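Local coordinates for leucine-rich repeat protein (Bacteroides thetaiotaomicron, PDB 4ECN) that is of unknown function but, as an extracellular leucine-rich repeat protein, probably binds other proteins, at residues A[649-654]-A[678-683]. Numbering follows the deposited sequence.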
ATOM      1  N   VAL A 649      23.150 -13.469   9.055  1.00 43.59           N
ATOM      2  CA  VAL A 649      22.659 -14.583   8.257  1.00 43.06           C
ATOM      3  C   VAL A 649      21.650 -15.291   9.120  1.00 45.11           C
ATOM      4  O   VAL A 649      21.935 -15.517  10.306  1.00 47.05           O
ATOM      5  CB  VAL A 649      23.730 -15.538   7.689  1.00 48.03           C
ATOM      6  CG1 VAL A 649      24.492 -14.887   6.559  1.00 48.62           C
ATOM      7  CG2 VAL A 649      24.676 -16.054   8.769  1.00 48.12           C
ATOM      8  N   ASP A 650      20.455 -15.586   8.578  1.00 36.68           N
ATOM      9  CA  ASP A 650      19.413 -16.287   9.338  1.00 34.96           C
ATOM     10  C   ASP A 650      19.197 -17.704   8.778  1.00 39.78           C
ATOM     11  O   ASP A 650      18.676 -17.896   7.661  1.00 39.18           O
ATOM     12  CB  ASP A 650      18.090 -15.501   9.352  1.00 36.23           C
ATOM     13  CG  ASP A 650      16.929 -16.142  10.113  1.00 46.86           C
ATOM     14  OD1 ASP A 650      17.191 -17.013  11.003  1.00 44.66           O
ATOM     15  OD2 ASP A 650      15.764 -15.740   9.865  1.00 53.52           O
ATOM     16  N   PHE A 651      19.592 -18.694   9.580  1.00 37.48           N
ATOM     17  CA  PHE A 651      19.446 -20.105   9.239  1.00 37.88           C
ATOM     18  C   PHE A 651      18.568 -20.820  10.255  1.00 39.71           C
ATOM     19  O   PHE A 651      18.656 -22.037  10.396  1.00 40.14           O
ATOM     20  CB  PHE A 651      20.824 -20.776   9.164  1.00 40.45           C
ATOM     21  CG  PHE A 651      21.709 -20.330   8.032  1.00 42.13           C
ATOM     22  CD1 PHE A 651      21.475 -20.768   6.736  1.00 46.77           C
ATOM     23  CD2 PHE A 651      22.843 -19.575   8.277  1.00 44.19           C
ATOM     24  CE1 PHE A 651      22.319 -20.402   5.697  1.00 48.67           C
ATOM     25  CE2 PHE A 651      23.696 -19.209   7.238  1.00 48.27           C
ATOM     26  CZ  PHE A 651      23.421 -19.610   5.950  1.00 47.53           C
ATOM     27  N   SER A 652      17.722 -20.073  10.961  1.00 35.41           N
ATOM     28  CA  SER A 652      16.823 -20.652  11.954  1.00 35.26           C
ATOM     29  C   SER A 652      15.795 -21.565  11.281  1.00 39.70           C
ATOM     30  O   SER A 652      15.502 -21.392  10.102  1.00 38.75           O
ATOM     31  CB  SER A 652      16.118 -19.559  12.763  1.00 37.83           C
ATOM     32  OG  SER A 652      15.321 -18.703  11.959  1.00 43.97           O
ATOM     33  N   TYR A 653      15.281 -22.557  12.026  1.00 37.43           N
ATOM     34  CA  TYR A 653      14.261 -23.513  11.587  1.00 37.97           C
ATOM     35  C   TYR A 653      14.680 -24.260  10.302  1.00 41.68           C
ATOM     36  O   TYR A 653      14.007 -24.189   9.274  1.00 41.68           O
ATOM     37  CB  TYR A 653      12.903 -22.826  11.388  1.00 39.22           C
ATOM     38  CG  TYR A 653      12.293 -22.326  12.677  1.00 40.92           C
ATOM     39  CD1 TYR A 653      12.548 -21.039  13.139  1.00 42.11           C
ATOM     40  CD2 TYR A 653      11.436 -23.131  13.424  1.00 42.45           C
ATOM     41  CE1 TYR A 653      11.968 -20.565  14.315  1.00 42.29           C
ATOM     42  CE2 TYR A 653      10.852 -22.669  14.605  1.00 43.17           C
ATOM     43  CZ  TYR A 653      11.113 -21.379  15.040  1.00 48.34           C
ATOM     44  OH  TYR A 653      10.534 -20.916  16.191  1.00 49.63           O
ATOM     45  N   ASN A 654      15.775 -25.019  10.402  1.00 38.34           N
ATOM     46  CA  ASN A 654      16.307 -25.892   9.351  1.00 38.59           C
ATOM     47  C   ASN A 654      16.655 -27.259   9.982  1.00 46.06           C
ATOM     48  O   ASN A 654      16.135 -27.564  11.061  1.00 47.42           O
ATOM     49  CB  ASN A 654      17.503 -25.245   8.657  1.00 32.74           C
ATOM     50  CG  ASN A 654      17.100 -24.249   7.617  1.00 45.98           C
ATOM     51  OD1 ASN A 654      16.631 -24.619   6.551  1.00 43.68           O
ATOM     52  ND2 ASN A 654      17.339 -22.973   7.858  1.00 35.13           N
ATOM     53  N   VAL A 678      24.817 -14.513  13.603  1.00 38.66           N
ATOM     54  CA  VAL A 678      24.607 -15.809  12.954  1.00 37.84           C
ATOM     55  C   VAL A 678      23.502 -16.502  13.720  1.00 40.12           C
ATOM     56  O   VAL A 678      23.656 -16.719  14.923  1.00 40.19           O
ATOM     57  CB  VAL A 678      25.898 -16.657  12.846  1.00 40.91           C
ATOM     58  CG1 VAL A 678      25.599 -18.041  12.287  1.00 40.74           C
ATOM     59  CG2 VAL A 678      26.942 -15.948  11.991  1.00 40.63           C
ATOM     60  N   THR A 679      22.350 -16.759  13.046  1.00 35.30           N
ATOM     61  CA  THR A 679      21.211 -17.396  13.693  1.00 34.93           C
ATOM     62  C   THR A 679      21.138 -18.827  13.243  1.00 37.13           C
ATOM     63  O   THR A 679      20.961 -19.097  12.054  1.00 36.73           O
ATOM     64  CB  THR A 679      19.905 -16.658  13.422  1.00 45.39           C
ATOM     65  OG1 THR A 679      20.088 -15.244  13.564  1.00 45.72           O
ATOM     66  CG2 THR A 679      18.751 -17.184  14.284  1.00 38.50           C
ATOM     67  N   LEU A 680      21.295 -19.742  14.197  1.00 32.69           N
ATOM     68  CA  LEU A 680      21.275 -21.170  13.948  1.00 32.99           C
ATOM     69  C   LEU A 680      20.344 -21.867  14.922  1.00 38.14           C
ATOM     70  O   LEU A 680      20.487 -23.062  15.162  1.00 38.27           O
ATOM     71  CB  LEU A 680      22.700 -21.733  14.053  1.00 33.40           C
ATOM     72  CG  LEU A 680      23.678 -21.381  12.924  1.00 37.29           C
ATOM     73  CD1 LEU A 680      25.112 -21.624  13.351  1.00 36.85           C
ATOM     74  CD2 LEU A 680      23.332 -22.110  11.648  1.00 37.28           C
ATOM     75  N   SER A 681      19.363 -21.133  15.459  1.00 37.32           N
ATOM     76  CA  SER A 681      18.374 -21.668  16.400  1.00 37.83           C
ATOM     77  C   SER A 681      17.376 -22.544  15.644  1.00 46.51           C
ATOM     78  O   SER A 681      17.184 -22.336  14.439  1.00 48.59           O
ATOM     79  CB  SER A 681      17.674 -20.551  17.159  1.00 38.76           C
ATOM     80  OG  SER A 681      17.067 -19.647  16.260  1.00 50.42           O
ATOM     81  N   TYR A 682      16.805 -23.575  16.326  1.00 41.88           N
ATOM     82  CA  TYR A 682      15.873 -24.572  15.768  1.00 40.24           C
ATOM     83  C   TYR A 682      16.538 -25.277  14.613  1.00 46.05           C
ATOM     84  O   TYR A 682      16.275 -24.986  13.441  1.00 45.86           O
ATOM     85  CB  TYR A 682      14.517 -23.994  15.351  1.00 39.19           C
ATOM     86  CG  TYR A 682      13.757 -23.375  16.498  1.00 39.06           C
ATOM     87  CD1 TYR A 682      13.962 -22.042  16.858  1.00 39.84           C
ATOM     88  CD2 TYR A 682      12.824 -24.113  17.222  1.00 39.09           C
ATOM     89  CE1 TYR A 682      13.258 -21.460  17.908  1.00 38.39           C
ATOM     90  CE2 TYR A 682      12.099 -23.533  18.264  1.00 39.54           C
ATOM     91  CZ  TYR A 682      12.309 -22.200  18.592  1.00 47.05           C
ATOM     92  OH  TYR A 682      11.609 -21.604  19.615  1.00 52.33           O
ATOM     93  N   ASN A 683      17.464 -26.170  14.969  1.00 43.27           N
ATOM     94  CA  ASN A 683      18.205 -27.008  14.031  1.00 42.85           C
ATOM     95  C   ASN A 683      18.450 -28.337  14.709  1.00 45.59           C
ATOM     96  O   ASN A 683      17.669 -28.710  15.577  1.00 46.72           O
ATOM     97  CB  ASN A 683      19.489 -26.318  13.548  1.00 41.12           C
ATOM     98  CG  ASN A 683      19.235 -25.441  12.350  1.00 52.26           C
ATOM     99  OD1 ASN A 683      18.849 -25.930  11.311  1.00 50.30           O
ATOM    100  ND2 ASN A 683      19.434 -24.139  12.446  1.00 38.43           N
TER
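Val649 with Val678 and Asp650 with Thr679 form a parallel strand pairing between two successive coils of the leucine-rich repeat solenoid, in the parallel sheet that runs from strand 623-625 to strand 857-859. Val649 O accepts from Thr679 N, and Thr679 O in turn takes Phe651 N at 2.9 Å. On the face turned to the solenoid's interior the two valines lie side by side, Val649 CG2 to Val678 CG2 at 3.9 Å. Phe651 CB touches Leu680 CD2. On the other face Thr679 CG2 comes up to Asp650 OD1; Thr679 OG1 hydrogen-bonds to Gln396 OE1 and Asp650 OD2 to Tyr394 OH. Asp650 CG stands anti to the backbone N (chi1 180°), which carries OD1 forward to Ser652: OD1 accepts from Ser652 N, closing an Asx turn, and from Ser652 OG as well.

Past the strands the two segments stay in register. Tyr653 N donates to Ser681 O and Asn654 N to Tyr682 O, each at 3.1 Å. Tyr653 and Tyr682 point the same way in an offset stack, centroids 4.0 Å apart and planes at 9°, with the Tyr653 hydroxyl over the Tyr682 ring and Tyr682 CB over the Tyr653 face; His628 stacks on Tyr653, extending the row by one coil.

The asparagines are buried. Asn683 ND2 bridges two coils, giving one N-H to Leu680 O of its own turn and the other to Phe651 O of the preceding coil, at 3.0 Å and 165°. Asn654 ND2 reaches that same Phe651 O from the opposite face of the carbonyl plane and also hydrogen-bonds to Phe626 O, one coil back. Asparagines stacked coil upon coil in this way, at the N of the LxxLxLxxN consensus, are characteristic of the leucine-rich repeat fold.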